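Local coordinates for protein dihydropyrimidinase (Brevibacillus agri, PDB 3SFW) that catalyses the reversible hydrolytic ring opening of dihydropyrimidines such as dihydrouracil, as a zinc-containing member of the amidohydrolase family, at residues M1-I5 against L35-D39; A40-D44 against F436-N440; N142-S148 against Y452-T457; L170-K174 against A231-L235. One frame throughout, in Å; residues are numbered along the deposited sequence.

Contact 1 (M1-I5 against L35-D39); sequences MKKWI and LQATD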
loop_
_atom_site.group_PDB
_atom_site.type_symbol
_atom_site.label_atom_id
_atom_site.label_comp_id
_atom_site.label_asym_id
_atom_site.label_seq_id
_atom_site.Cartn_x
_atom_site.Cartn_y
_atom_site.Cartn_z
ATOM N N MET A 1 -18.855 52.598 9.202
ATOM C CA MET A 1 -18.825 52.686 10.676
ATOM C C MET A 1 -17.840 51.707 11.363
ATOM O O MET A 1 -17.194 50.855 10.712
ATOM C CB MET A 1 -20.252 52.614 11.257
ATOM C CG MET A 1 -21.006 51.279 11.130
ATOM S SD MET A 1 -22.783 51.427 11.689
ATOM C CE MET A 1 -23.470 52.419 10.340
ATOM N N LYS A 2 -17.642 51.924 12.653
ATOM C CA LYS A 2 -16.768 51.067 13.432
ATOM C C LYS A 2 -17.608 50.168 14.307
ATOM O O LYS A 2 -18.635 50.586 14.883
ATOM C CB LYS A 2 -15.805 51.886 14.285
ATOM C CG LYS A 2 -14.749 52.625 13.472
ATOM C CD LYS A 2 -14.147 53.774 14.284
ATOM C CE LYS A 2 -13.154 53.272 15.298
ATOM N NZ LYS A 2 -12.251 54.370 15.792
ATOM N N LYS A 3 -17.143 48.938 14.472
ATOM C CA LYS A 3 -17.803 47.983 15.348
ATOM C C LYS A 3 -16.758 47.326 16.231
ATOM O O LYS A 3 -15.705 46.932 15.743
ATOM C CB LYS A 3 -18.518 46.903 14.516
ATOM C CG LYS A 3 -19.709 47.467 13.660
ATOM C CD LYS A 3 -20.341 46.343 12.831
ATOM C CE LYS A 3 -21.524 46.867 11.945
ATOM N NZ LYS A 3 -21.130 47.873 10.884
ATOM N N TRP A 4 -17.055 47.231 17.518
ATOM C CA TRP A 4 -16.122 46.724 18.517
ATOM C C TRP A 4 -16.760 45.497 19.143
ATOM O O TRP A 4 -17.723 45.604 19.924
ATOM C CB TRP A 4 -15.919 47.809 19.589
ATOM C CG TRP A 4 -14.815 47.593 20.585
ATOM C CD1 TRP A 4 -13.787 46.686 20.530
ATOM C CD2 TRP A 4 -14.614 48.357 21.776
ATOM N NE1 TRP A 4 -12.982 46.820 21.656
ATOM C CE2 TRP A 4 -13.474 47.837 22.431
ATOM C CE3 TRP A 4 -15.283 49.455 22.347
ATOM C CZ2 TRP A 4 -12.977 48.392 23.632
ATOM C CZ3 TRP A 4 -14.818 49.974 23.553
ATOM C CH2 TRP A 4 -13.673 49.446 24.180
ATOM N N ILE A 5 -16.324 44.312 18.695
ATOM C CA ILE A 5 -16.882 43.075 19.177
ATOM C C ILE A 5 -16.124 42.647 20.428
ATOM O O ILE A 5 -14.904 42.295 20.354
ATOM C CB ILE A 5 -16.804 41.944 18.118
ATOM C CG1 ILE A 5 -17.318 42.413 16.742
ATOM C CG2 ILE A 5 -17.506 40.705 18.592
ATOM C CD1 ILE A 5 -17.105 41.334 15.598
ATOM N N LEU A 35 -8.625 47.743 23.867
ATOM C CA LEU A 35 -8.472 48.652 22.731
ATOM C C LEU A 35 -8.972 50.094 23.009
ATOM O O LEU A 35 -8.588 51.027 22.311
ATOM C CB LEU A 35 -9.194 48.086 21.490
ATOM C CG LEU A 35 -8.552 46.817 20.882
ATOM C CD1 LEU A 35 -9.362 46.329 19.728
ATOM C CD2 LEU A 35 -7.105 47.113 20.430
ATOM N N GLN A 36 -9.904 50.237 23.949
ATOM C CA GLN A 36 -10.552 51.552 24.214
ATOM C C GLN A 36 -11.000 52.260 22.937
ATOM O O GLN A 36 -10.703 53.446 22.725
ATOM C CB GLN A 36 -9.647 52.469 25.059
ATOM C CG GLN A 36 -9.216 51.849 26.395
ATOM C CD GLN A 36 -8.072 52.605 27.060
ATOM O OE1 GLN A 36 -7.667 53.680 26.609
ATOM N NE2 GLN A 36 -7.536 52.036 28.134
ATOM N N ALA A 37 -11.724 51.528 22.094
ATOM C CA ALA A 37 -12.226 52.063 20.836
ATOM C C ALA A 37 -13.203 53.200 21.095
ATOM O O ALA A 37 -14.087 53.107 21.945
ATOM C CB ALA A 37 -12.882 50.968 20.005
ATOM N N THR A 38 -12.980 54.311 20.408
ATOM C CA THR A 38 -13.908 55.424 20.489
ATOM C C THR A 38 -14.856 55.366 19.305
ATOM O O THR A 38 -14.468 54.966 18.177
ATOM C CB THR A 38 -13.190 56.829 20.594
ATOM O OG1 THR A 38 -12.224 56.977 19.543
ATOM C CG2 THR A 38 -12.484 56.982 21.941
ATOM N N ASP A 39 -16.118 55.668 19.595
ATOM C CA ASP A 39 -17.101 55.908 18.559
ATOM C C ASP A 39 -17.355 54.635 17.776
ATOM O O ASP A 39 -17.552 54.686 16.560
ATOM C CB ASP A 39 -16.626 57.009 17.592
ATOM C CG ASP A 39 -16.350 58.348 18.293
ATOM O OD1 ASP A 39 -17.099 58.727 19.237
ATOM O OD2 ASP A 39 -15.377 59.023 17.883
HETATM O O HOH W 1 -18.282 54.357 13.935
HETATM O O HOH W 2 -10.881 53.396 18.013
HETATM O O HOH W 3 -10.536 45.678 23.391
#
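Lys2 meets the end of the 35-39 loop at both its backbone and its side chain. A water takes the N-H of Lys2 and donates to Asp39 O, 2.7 Å away, tying the start of strand 2-6 to the chain just before the next strand. The lysine methylenes run past the carbonyls of Thr38 and Asp39, and a bend at the third torsion (chi3 77°) brings Lys2 NZ within 3.3 Å of Thr38 O, a weak hydrogen bond. A second water, 2.8 Å from Lys2 NZ, gives the ammonium a better partner and reaches weakly to Thr38 N. A long, flexible lysine suits this solvent-facing side, where water shares the work.

Trp4 presents a broad flat surface to the loop. With CG anti to the backbone N (chi1 -170°), the indole extends along the loop, and Ala37 CB sits over its face, 3.8 Å from the centroid of the six-membered ring, a CH-pi contact. Alanine is small enough to let the loop backbone lie close as well: Ala37 N is 3.5 Å from Trp4 CH2. Leu35 CB lies obliquely by the pyrrole side, 4.0 Å from Trp4 NE1, and a water in the ring plane joins NE1 to Leu35 N.

Such a loop is a crossover connection, here carrying the chain from strand 27-32 past strands 20-24 and 2-6 to strand 41-44, outermost on the other side of the small sheet within this chain.

Contact 2 (A40-D44 against F436-N440); sequences AEVID and FVVRN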
loop_
_atom_site.group_PDB
_atom_site.type_symbol
_atom_site.label_atom_id
_atom_site.label_comp_id
_atom_site.label_asym_id
_atom_site.label_seq_id
_atom_site.Cartn_x
_atom_site.Cartn_y
_atom_site.Cartn_z
ATOM N N ALA A 40 -17.280 53.486 18.444
ATOM C CA ALA A 40 -17.617 52.230 17.777
ATOM C C ALA A 40 -18.878 51.663 18.369
ATOM O O ALA A 40 -19.137 51.834 19.558
ATOM C CB ALA A 40 -16.473 51.221 17.881
ATOM N N GLU A 41 -19.676 51.000 17.542
ATOM C CA GLU A 41 -20.827 50.232 18.050
ATOM C C GLU A 41 -20.327 48.999 18.819
ATOM O O GLU A 41 -19.591 48.177 18.250
ATOM C CB GLU A 41 -21.725 49.779 16.905
ATOM C CG GLU A 41 -22.952 48.954 17.403
ATOM C CD GLU A 41 -23.818 48.377 16.289
ATOM O OE1 GLU A 41 -23.395 48.339 15.102
ATOM O OE2 GLU A 41 -24.907 47.879 16.628
ATOM N N VAL A 42 -20.708 48.877 20.093
ATOM C CA VAL A 42 -20.270 47.732 20.899
ATOM C C VAL A 42 -21.171 46.528 20.621
ATOM O O VAL A 42 -22.393 46.622 20.716
ATOM C CB VAL A 42 -20.197 48.048 22.429
ATOM C CG1 VAL A 42 -19.970 46.784 23.244
ATOM C CG2 VAL A 42 -19.080 49.064 22.728
ATOM N N ILE A 43 -20.559 45.413 20.209
ATOM C CA ILE A 43 -21.272 44.150 20.008
ATOM C C ILE A 43 -20.816 43.196 21.101
ATOM O O ILE A 43 -19.610 42.868 21.215
ATOM C CB ILE A 43 -20.895 43.498 18.628
ATOM C CG1 ILE A 43 -21.015 44.486 17.455
ATOM C CG2 ILE A 43 -21.711 42.238 18.365
ATOM C CD1 ILE A 43 -22.258 45.275 17.431
ATOM N N ASP A 44 -21.758 42.749 21.908
ATOM C CA ASP A 44 -21.440 41.865 23.023
ATOM C C ASP A 44 -21.363 40.380 22.596
ATOM O O ASP A 44 -22.376 39.776 22.236
ATOM C CB ASP A 44 -22.495 42.073 24.122
ATOM C CG ASP A 44 -22.231 41.250 25.361
ATOM O OD1 ASP A 44 -21.225 40.523 25.418
ATOM O OD2 ASP A 44 -23.042 41.326 26.304
ATOM N N PHE A 436 -23.677 43.607 9.147
ATOM C CA PHE A 436 -24.456 42.437 9.567
ATOM C C PHE A 436 -25.296 41.925 8.416
ATOM O O PHE A 436 -25.917 42.739 7.686
ATOM C CB PHE A 436 -25.377 42.791 10.717
ATOM C CG PHE A 436 -24.685 42.860 12.047
ATOM C CD1 PHE A 436 -24.394 44.095 12.614
ATOM C CD2 PHE A 436 -24.362 41.686 12.733
ATOM C CE1 PHE A 436 -23.723 44.155 13.840
ATOM C CE2 PHE A 436 -23.729 41.725 13.942
ATOM C CZ PHE A 436 -23.431 42.953 14.521
ATOM N N VAL A 437 -25.324 40.597 8.264
ATOM C CA VAL A 437 -26.231 39.903 7.308
ATOM C C VAL A 437 -27.324 39.218 8.135
ATOM O O VAL A 437 -28.534 39.258 7.805
ATOM C CB VAL A 437 -25.450 38.810 6.482
ATOM C CG1 VAL A 437 -26.420 38.083 5.455
ATOM C CG2 VAL A 437 -24.267 39.514 5.714
ATOM N N VAL A 438 -26.887 38.536 9.194
ATOM C CA VAL A 438 -27.788 37.986 10.198
ATOM C C VAL A 438 -27.398 38.607 11.548
ATOM O O VAL A 438 -26.209 38.740 11.878
ATOM C CB VAL A 438 -27.608 36.424 10.256
ATOM C CG1 VAL A 438 -28.430 35.814 11.415
ATOM C CG2 VAL A 438 -27.994 35.792 8.913
ATOM N N ARG A 439 -28.381 39.044 12.319
ATOM C CA ARG A 439 -28.093 39.532 13.655
ATOM C C ARG A 439 -29.129 38.969 14.592
ATOM O O ARG A 439 -30.338 39.096 14.321
ATOM C CB ARG A 439 -28.132 41.044 13.680
ATOM C CG ARG A 439 -27.595 41.618 15.017
ATOM C CD ARG A 439 -27.442 43.104 14.925
ATOM N NE ARG A 439 -26.755 43.654 16.091
ATOM C CZ ARG A 439 -26.324 44.907 16.143
ATOM N NH1 ARG A 439 -26.510 45.703 15.104
ATOM N NH2 ARG A 439 -25.733 45.363 17.218
ATOM N N ASN A 440 -28.669 38.264 15.628
ATOM C CA ASN A 440 -29.582 37.548 16.529
ATOM C C ASN A 440 -30.623 36.732 15.781
ATOM O O ASN A 440 -31.829 36.745 16.115
ATOM C CB ASN A 440 -30.219 38.556 17.510
ATOM C CG ASN A 440 -29.186 39.176 18.398
ATOM O OD1 ASN A 440 -28.402 38.458 18.994
ATOM N ND2 ASN A 440 -29.113 40.507 18.433
#
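Strand 41-44 and the segment 436-440 stand well apart, with 10.4 Å between the CA atoms of Ile43 and Arg439, so the contact is made wholly by side chains reaching across the gap. Glu41 and Arg439 approach from opposite directions, both extended: CG is anti to the backbone N in each, which aims the carboxylate and the guanidinium at one another. OE2 of Glu41 takes both terminal nitrogens of the arginine, at 2.7 Å from Arg439 NH2 and, weakly, at 3.1 Å from NH1. The oxygen lies at the edge of the guanidinium, almost in its plane, whereas NH2 comes from above the carboxylate, the two planes being 55° apart; this is a salt bridge through a single oxygen. With an alanine here instead of Glu41, the Arg439 guanidinium is likely to lose its anionic mate and be freer to swing.

The pairing joins two sheets of the fold, the small sheet holding strands 2-6 and 41-44 and the larger one holding 422-432 and 435-439. In the latter, Val437 and Val438 both face Val430 as a classic beta bulge, and the chain turns a corner there between Phe436 and Arg439.

Beside the ion pair the contact is apolar. Ile43, the buried residue of the group and aptly aliphatic, brings CD1 to the edge of the Phe436 ring, 3.9 Å from Phe436 CZ, and also to 3.5 Å from Arg439 NH2. The flat ring of Phe436 is suited to carrying the arginine chain, and Arg439 CD lies 3.8 Å above the ring plane, over its centre.

Contact 3 (N142-S148 against Y452-T457); sequences NNEGITS and YVKRST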
loop_
_atom_site.group_PDB
_atom_site.type_symbol
_atom_site.label_atom_id
_atom_site.label_comp_id
_atom_site.label_asym_id
_atom_site.label_seq_id
_atom_site.Cartn_x
_atom_site.Cartn_y
_atom_site.Cartn_z
ATOM N N ASN A 142 -6.625 34.955 -15.662
ATOM C CA ASN A 142 -5.888 36.174 -15.283
ATOM C C ASN A 142 -6.771 37.399 -15.053
ATOM O O ASN A 142 -6.441 38.240 -14.210
ATOM C CB ASN A 142 -4.862 36.545 -16.368
ATOM C CG ASN A 142 -3.688 35.579 -16.409
ATOM O OD1 ASN A 142 -3.359 34.917 -15.399
ATOM N ND2 ASN A 142 -3.048 35.480 -17.574
ATOM N N ASN A 143 -7.889 37.477 -15.793
ATOM C CA ASN A 143 -8.721 38.702 -15.832
ATOM C C ASN A 143 -10.056 38.475 -15.138
ATOM O O ASN A 143 -10.527 39.339 -14.426
ATOM C CB ASN A 143 -8.939 39.170 -17.269
ATOM C CG ASN A 143 -7.644 39.603 -17.933
ATOM O OD1 ASN A 143 -6.627 39.780 -17.253
ATOM N ND2 ASN A 143 -7.642 39.660 -19.283
ATOM N N GLU A 144 -10.652 37.303 -15.324
ATOM C CA GLU A 144 -11.976 37.076 -14.737
ATOM C C GLU A 144 -11.817 36.572 -13.324
ATOM O O GLU A 144 -12.776 36.642 -12.559
ATOM C CB GLU A 144 -12.800 36.037 -15.519
ATOM C CG GLU A 144 -13.210 36.467 -16.950
ATOM C CD GLU A 144 -14.055 37.734 -16.978
ATOM O OE1 GLU A 144 -14.894 37.952 -16.067
ATOM O OE2 GLU A 144 -13.844 38.535 -17.920
ATOM N N GLY A 145 -10.590 36.199 -12.956
ATOM C CA GLY A 145 -10.323 35.745 -11.589
ATOM C C GLY A 145 -10.977 34.408 -11.316
ATOM O O GLY A 145 -11.414 34.128 -10.179
ATOM N N ILE A 146 -11.092 33.580 -12.348
ATOM C CA ILE A 146 -11.630 32.207 -12.127
ATOM C C ILE A 146 -10.471 31.229 -12.262
ATOM O O ILE A 146 -9.951 31.017 -13.359
ATOM C CB ILE A 146 -12.739 31.900 -13.199
ATOM C CG1 ILE A 146 -14.038 32.686 -12.893
ATOM C CG2 ILE A 146 -13.105 30.445 -13.145
ATOM C CD1 ILE A 146 -13.908 34.128 -12.844
ATOM N N THR A 147 -9.987 30.711 -11.133
ATOM C CA THR A 147 -8.691 30.040 -11.115
ATOM C C THR A 147 -8.882 28.602 -10.651
ATOM O O THR A 147 -7.957 27.971 -10.186
ATOM C CB THR A 147 -7.709 30.755 -10.198
ATOM O OG1 THR A 147 -8.300 30.908 -8.898
ATOM C CG2 THR A 147 -7.435 32.170 -10.765
ATOM N N SER A 148 -10.106 28.105 -10.785
ATOM C CA SER A 148 -10.375 26.676 -10.593
ATOM C C SER A 148 -11.299 26.238 -11.729
ATOM O O SER A 148 -12.294 26.938 -12.011
ATOM C CB SER A 148 -11.057 26.440 -9.234
ATOM O OG SER A 148 -11.956 27.470 -8.891
ATOM N N TYR A 452 -18.792 39.930 -6.014
ATOM C CA TYR A 452 -18.027 38.895 -6.716
ATOM C C TYR A 452 -16.589 38.983 -6.245
ATOM O O TYR A 452 -16.040 40.090 -6.119
ATOM C CB TYR A 452 -18.079 39.137 -8.251
ATOM C CG TYR A 452 -17.173 38.174 -9.007
ATOM C CD1 TYR A 452 -17.503 36.817 -9.093
ATOM C CD2 TYR A 452 -16.005 38.621 -9.671
ATOM C CE1 TYR A 452 -16.678 35.908 -9.760
ATOM C CE2 TYR A 452 -15.149 37.708 -10.289
ATOM C CZ TYR A 452 -15.500 36.366 -10.346
ATOM O OH TYR A 452 -14.714 35.464 -10.998
ATOM N N VAL A 453 -15.964 37.830 -6.028
ATOM C CA VAL A 453 -14.547 37.785 -5.610
ATOM C C VAL A 453 -13.667 37.295 -6.745
ATOM O O VAL A 453 -13.913 36.209 -7.294
ATOM C CB VAL A 453 -14.375 36.816 -4.409
ATOM C CG1 VAL A 453 -12.881 36.779 -3.965
ATOM C CG2 VAL A 453 -15.264 37.314 -3.263
ATOM N N LYS A 454 -12.750 38.150 -7.209
ATOM C CA LYS A 454 -11.795 37.761 -8.276
ATOM C C LYS A 454 -10.624 37.056 -7.614
ATOM O O LYS A 454 -9.994 37.625 -6.714
ATOM C CB LYS A 454 -11.275 39.017 -9.050
ATOM C CG LYS A 454 -12.216 39.559 -10.152
ATOM C CD LYS A 454 -11.538 40.727 -10.949
ATOM C CE LYS A 454 -12.016 40.867 -12.443
ATOM N NZ LYS A 454 -13.448 40.493 -12.749
ATOM N N ARG A 455 -10.428 35.776 -7.929
ATOM C CA ARG A 455 -9.510 34.958 -7.160
ATOM C C ARG A 455 -8.133 34.886 -7.746
ATOM O O ARG A 455 -7.946 35.072 -8.962
ATOM C CB ARG A 455 -10.134 33.561 -6.992
ATOM C CG ARG A 455 -11.492 33.707 -6.246
ATOM C CD ARG A 455 -12.248 32.359 -6.060
ATOM N NE ARG A 455 -12.573 31.738 -7.349
ATOM C CZ ARG A 455 -11.997 30.628 -7.807
ATOM N NH1 ARG A 455 -12.383 30.124 -8.991
ATOM N NH2 ARG A 455 -11.058 29.990 -7.061
ATOM N N SER A 456 -7.137 34.726 -6.875
ATOM C CA SER A 456 -5.761 34.701 -7.314
ATOM C C SER A 456 -5.377 33.344 -7.901
ATOM O O SER A 456 -6.071 32.332 -7.675
ATOM C CB SER A 456 -4.840 35.117 -6.148
ATOM O OG SER A 456 -4.950 34.189 -5.101
ATOM N N THR A 457 -4.311 33.327 -8.693
ATOM C CA THR A 457 -3.809 32.069 -9.264
ATOM C C THR A 457 -3.310 31.170 -8.182
ATOM O O THR A 457 -3.028 31.627 -7.065
ATOM C CB THR A 457 -2.717 32.281 -10.316
ATOM O OG1 THR A 457 -1.719 33.140 -9.774
ATOM C CG2 THR A 457 -3.333 32.955 -11.599
HETATM O O HOH W 4 -8.263 28.112 -7.226
#
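The turn that leaves helix 131-142 and heads for Lys150, the carboxylated lysine shared by the two zinc sites, is lined by the C-terminal segment 452-457, and Gly145 lies close against Lys454 and Arg455. Gly145 has positive phi, and a side chain here would run into Lys454 CA, so glycine fits on both counts. Its carbonyl oxygen accepts Arg455 N at 3.0 Å, nearly straight at 161°.

Next along the chain, Thr147 OG1 donates to Ser456 O at 2.9 Å, from above the carbonyl plane rather than within it, while its methyl lies against the backbone of Arg455 to Thr457. The Arg455 chain bends at its third torsion (chi3 -61°), carrying the guanidinium back to Ser148. There Arg455 NH1 gives a bond of 2.7 Å to Ser148 OG, tilted from the guanidinium plane, and NH2 adds a weak one of 3.2 Å. Thr147 OG1 lies over one face of the group without bonding to it.

NH1 also reaches Phe122 O and NH2 Phe376 O, so the buried cation is held largely by neutral acceptors. A leucine in place of Arg455 would probably leave these carbonyls without their donor and Ser148 reliant on His123 ND1.

Around this core, Thr147 bonds by its backbone to Leu179, just before strand 180-182, and Ser148 to Leu124 of strand 119-124; Tyr452 meets His109 of helix 101-112 edge-to-face, and Thr147 and Thr457 both rest on Val141 of helix 131-142.

Contact 4 (L170-K174 against A231-L235); sequences LIRAK and ADAQL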
loop_
_atom_site.group_PDB
_atom_site.type_symbol
_atom_site.label_atom_id
_atom_site.label_comp_id
_atom_site.label_asym_id
_atom_site.label_seq_id
_atom_site.Cartn_x
_atom_site.Cartn_y
_atom_site.Cartn_z
ATOM N N LEU A 170 -5.520 19.847 -17.459
ATOM C CA LEU A 170 -4.484 19.836 -16.376
ATOM C C LEU A 170 -3.172 20.481 -16.836
ATOM O O LEU A 170 -2.571 21.280 -16.096
ATOM C CB LEU A 170 -4.202 18.402 -15.898
ATOM C CG LEU A 170 -5.308 17.798 -15.001
ATOM C CD1 LEU A 170 -5.218 16.228 -15.088
ATOM C CD2 LEU A 170 -5.144 18.307 -13.535
ATOM N N ILE A 171 -2.797 20.211 -18.085
ATOM C CA ILE A 171 -1.574 20.804 -18.647
ATOM C C ILE A 171 -1.713 22.304 -18.745
ATOM O O ILE A 171 -0.825 23.060 -18.347
ATOM C CB ILE A 171 -1.235 20.200 -20.013
ATOM C CG1 ILE A 171 -0.773 18.747 -19.788
ATOM C CG2 ILE A 171 -0.089 20.963 -20.684
ATOM C CD1 ILE A 171 -0.607 17.997 -20.990
ATOM N N ARG A 172 -2.834 22.734 -19.280
ATOM C CA ARG A 172 -3.091 24.169 -19.430
ATOM C C ARG A 172 -3.209 24.840 -18.070
ATOM O O ARG A 172 -2.764 25.971 -17.887
ATOM C CB ARG A 172 -4.360 24.361 -20.249
ATOM C CG ARG A 172 -4.681 25.859 -20.511
ATOM C CD ARG A 172 -3.508 26.560 -21.259
ATOM N NE ARG A 172 -3.973 27.788 -21.936
ATOM C CZ ARG A 172 -3.216 28.869 -22.194
ATOM N NH1 ARG A 172 -3.780 29.937 -22.763
ATOM N NH2 ARG A 172 -1.921 28.905 -21.878
ATOM N N ALA A 173 -3.916 24.199 -17.141
ATOM C CA ALA A 173 -4.027 24.726 -15.779
ATOM C C ALA A 173 -2.666 24.903 -15.103
ATOM O O ALA A 173 -2.466 25.879 -14.373
ATOM C CB ALA A 173 -4.962 23.808 -14.902
ATOM N N LYS A 174 -1.764 23.943 -15.271
ATOM C CA LYS A 174 -0.435 24.108 -14.702
ATOM C C LYS A 174 0.241 25.345 -15.301
ATOM O O LYS A 174 0.861 26.129 -14.579
ATOM C CB LYS A 174 0.447 22.897 -14.942
ATOM C CG LYS A 174 1.799 23.100 -14.214
ATOM C CD LYS A 174 2.937 22.388 -14.878
ATOM C CE LYS A 174 4.281 22.637 -14.100
ATOM N NZ LYS A 174 4.120 22.483 -12.612
ATOM N N ALA A 231 0.922 15.366 -15.769
ATOM C CA ALA A 231 0.953 16.782 -16.122
ATOM C C ALA A 231 1.770 17.653 -15.164
ATOM O O ALA A 231 1.854 18.886 -15.367
ATOM C CB ALA A 231 -0.499 17.339 -16.231
ATOM N N ASP A 232 2.205 17.075 -14.039
ATOM C CA ASP A 232 2.803 17.843 -12.941
ATOM C C ASP A 232 1.902 18.996 -12.435
ATOM O O ASP A 232 2.375 20.113 -12.160
ATOM C CB ASP A 232 4.166 18.398 -13.371
ATOM C CG ASP A 232 4.965 18.938 -12.205
ATOM O OD1 ASP A 232 4.730 18.506 -11.069
ATOM O OD2 ASP A 232 5.858 19.786 -12.424
ATOM N N ALA A 233 0.612 18.730 -12.365
ATOM C CA ALA A 233 -0.374 19.804 -12.157
ATOM C C ALA A 233 -0.904 19.748 -10.719
ATOM O O ALA A 233 -0.257 19.174 -9.825
ATOM C CB ALA A 233 -1.508 19.651 -13.175
ATOM N N GLN A 234 -2.034 20.410 -10.458
ATOM C CA GLN A 234 -2.604 20.344 -9.096
ATOM C C GLN A 234 -4.090 20.003 -9.192
ATOM O O GLN A 234 -4.784 20.510 -10.070
ATOM C CB GLN A 234 -2.405 21.660 -8.329
ATOM C CG GLN A 234 -2.736 22.956 -9.164
ATOM C CD GLN A 234 -1.463 23.550 -9.826
ATOM O OE1 GLN A 234 -0.334 23.223 -9.456
ATOM N NE2 GLN A 234 -1.657 24.387 -10.845
ATOM N N LEU A 235 -4.558 19.093 -8.322
ATOM C CA LEU A 235 -5.868 18.470 -8.483
ATOM C C LEU A 235 -6.629 18.635 -7.193
ATOM O O LEU A 235 -6.051 18.499 -6.110
ATOM C CB LEU A 235 -5.707 16.947 -8.748
ATOM C CG LEU A 235 -7.045 16.175 -8.912
ATOM C CD1 LEU A 235 -7.651 16.531 -10.328
ATOM C CD2 LEU A 235 -6.749 14.672 -8.876
HETATM O O HOH W 5 0.450 26.128 -11.780
#
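Leu170 and Ile171 both rest against the methyl of Ala231, Leu170 CB at 3.9 Å and Ile171 CG1 at 3.8 Å from Ala231 CB. Leu170 also serves Ala233: its CD2 branch lies 3.9 Å from Ala233 CB, and its carbonyl oxygen 3.5 Å from the same methyl. Alanine at both positions allows the loop to come close to the helix, with 5.0 Å between the CA atoms of Lys174 and Ala233.

One turn on, Lys174 closes the exposed edge. Its CG stands anti to the backbone N (chi1 -175°), sending the chain along the loop, and Lys174 NZ reaches Asp232 twice: a 3.0 Å hydrogen bond to Asp232 O and a weak one to Asp232 OD2 at 3.2 Å within a salt bridge. Carbonyl and carboxylate thus share one ammonium, which suits a lysine facing solvent.

Asp232 is placed by a Schellman motif that ends helix 214-230 with a residue of positive phi. Beyond it, Gln234 NE2 bonds directly to Ala178 O and through a water to Lys174 O, so the last turns of helix 163-176 and the start of strand 234-237 are also joined by water. Leu170 further packs on Leu227, Thr228 and Val180, and Ile171 touches Tyr192 of the third subunit.

The arrangement is that of a beta/alpha barrel, in which helices 163-176 and 214-230 sit side by side outside parallel strands 180-182 and 234-237, with the alpha-to-beta turn packed against helix 163-176.

How the contacts relate
Contacts 1 and 2 share the small sheet: strands 2-6 and 41-44 are neighbours in it, and Trp4 probably bonds by its backbone to Glu41 and Ile43. Contact 1 is a surface contact rich in water, whereas contact 2 is partly buried and ties that sheet to the larger one through an ion pair beside an apolar patch. Contact 4 lies within the barrel, while contact 3 lays a C-terminal segment against it; their centres are about 17 Å apart, and the side chains of Ser148 and Leu235 each lie about 13 Å from a zinc ion. Contact 3 relies on hydrogen bonds around a buried arginine; contact 4 relies on aliphatic packing, its charged pair kept to the exposed edge.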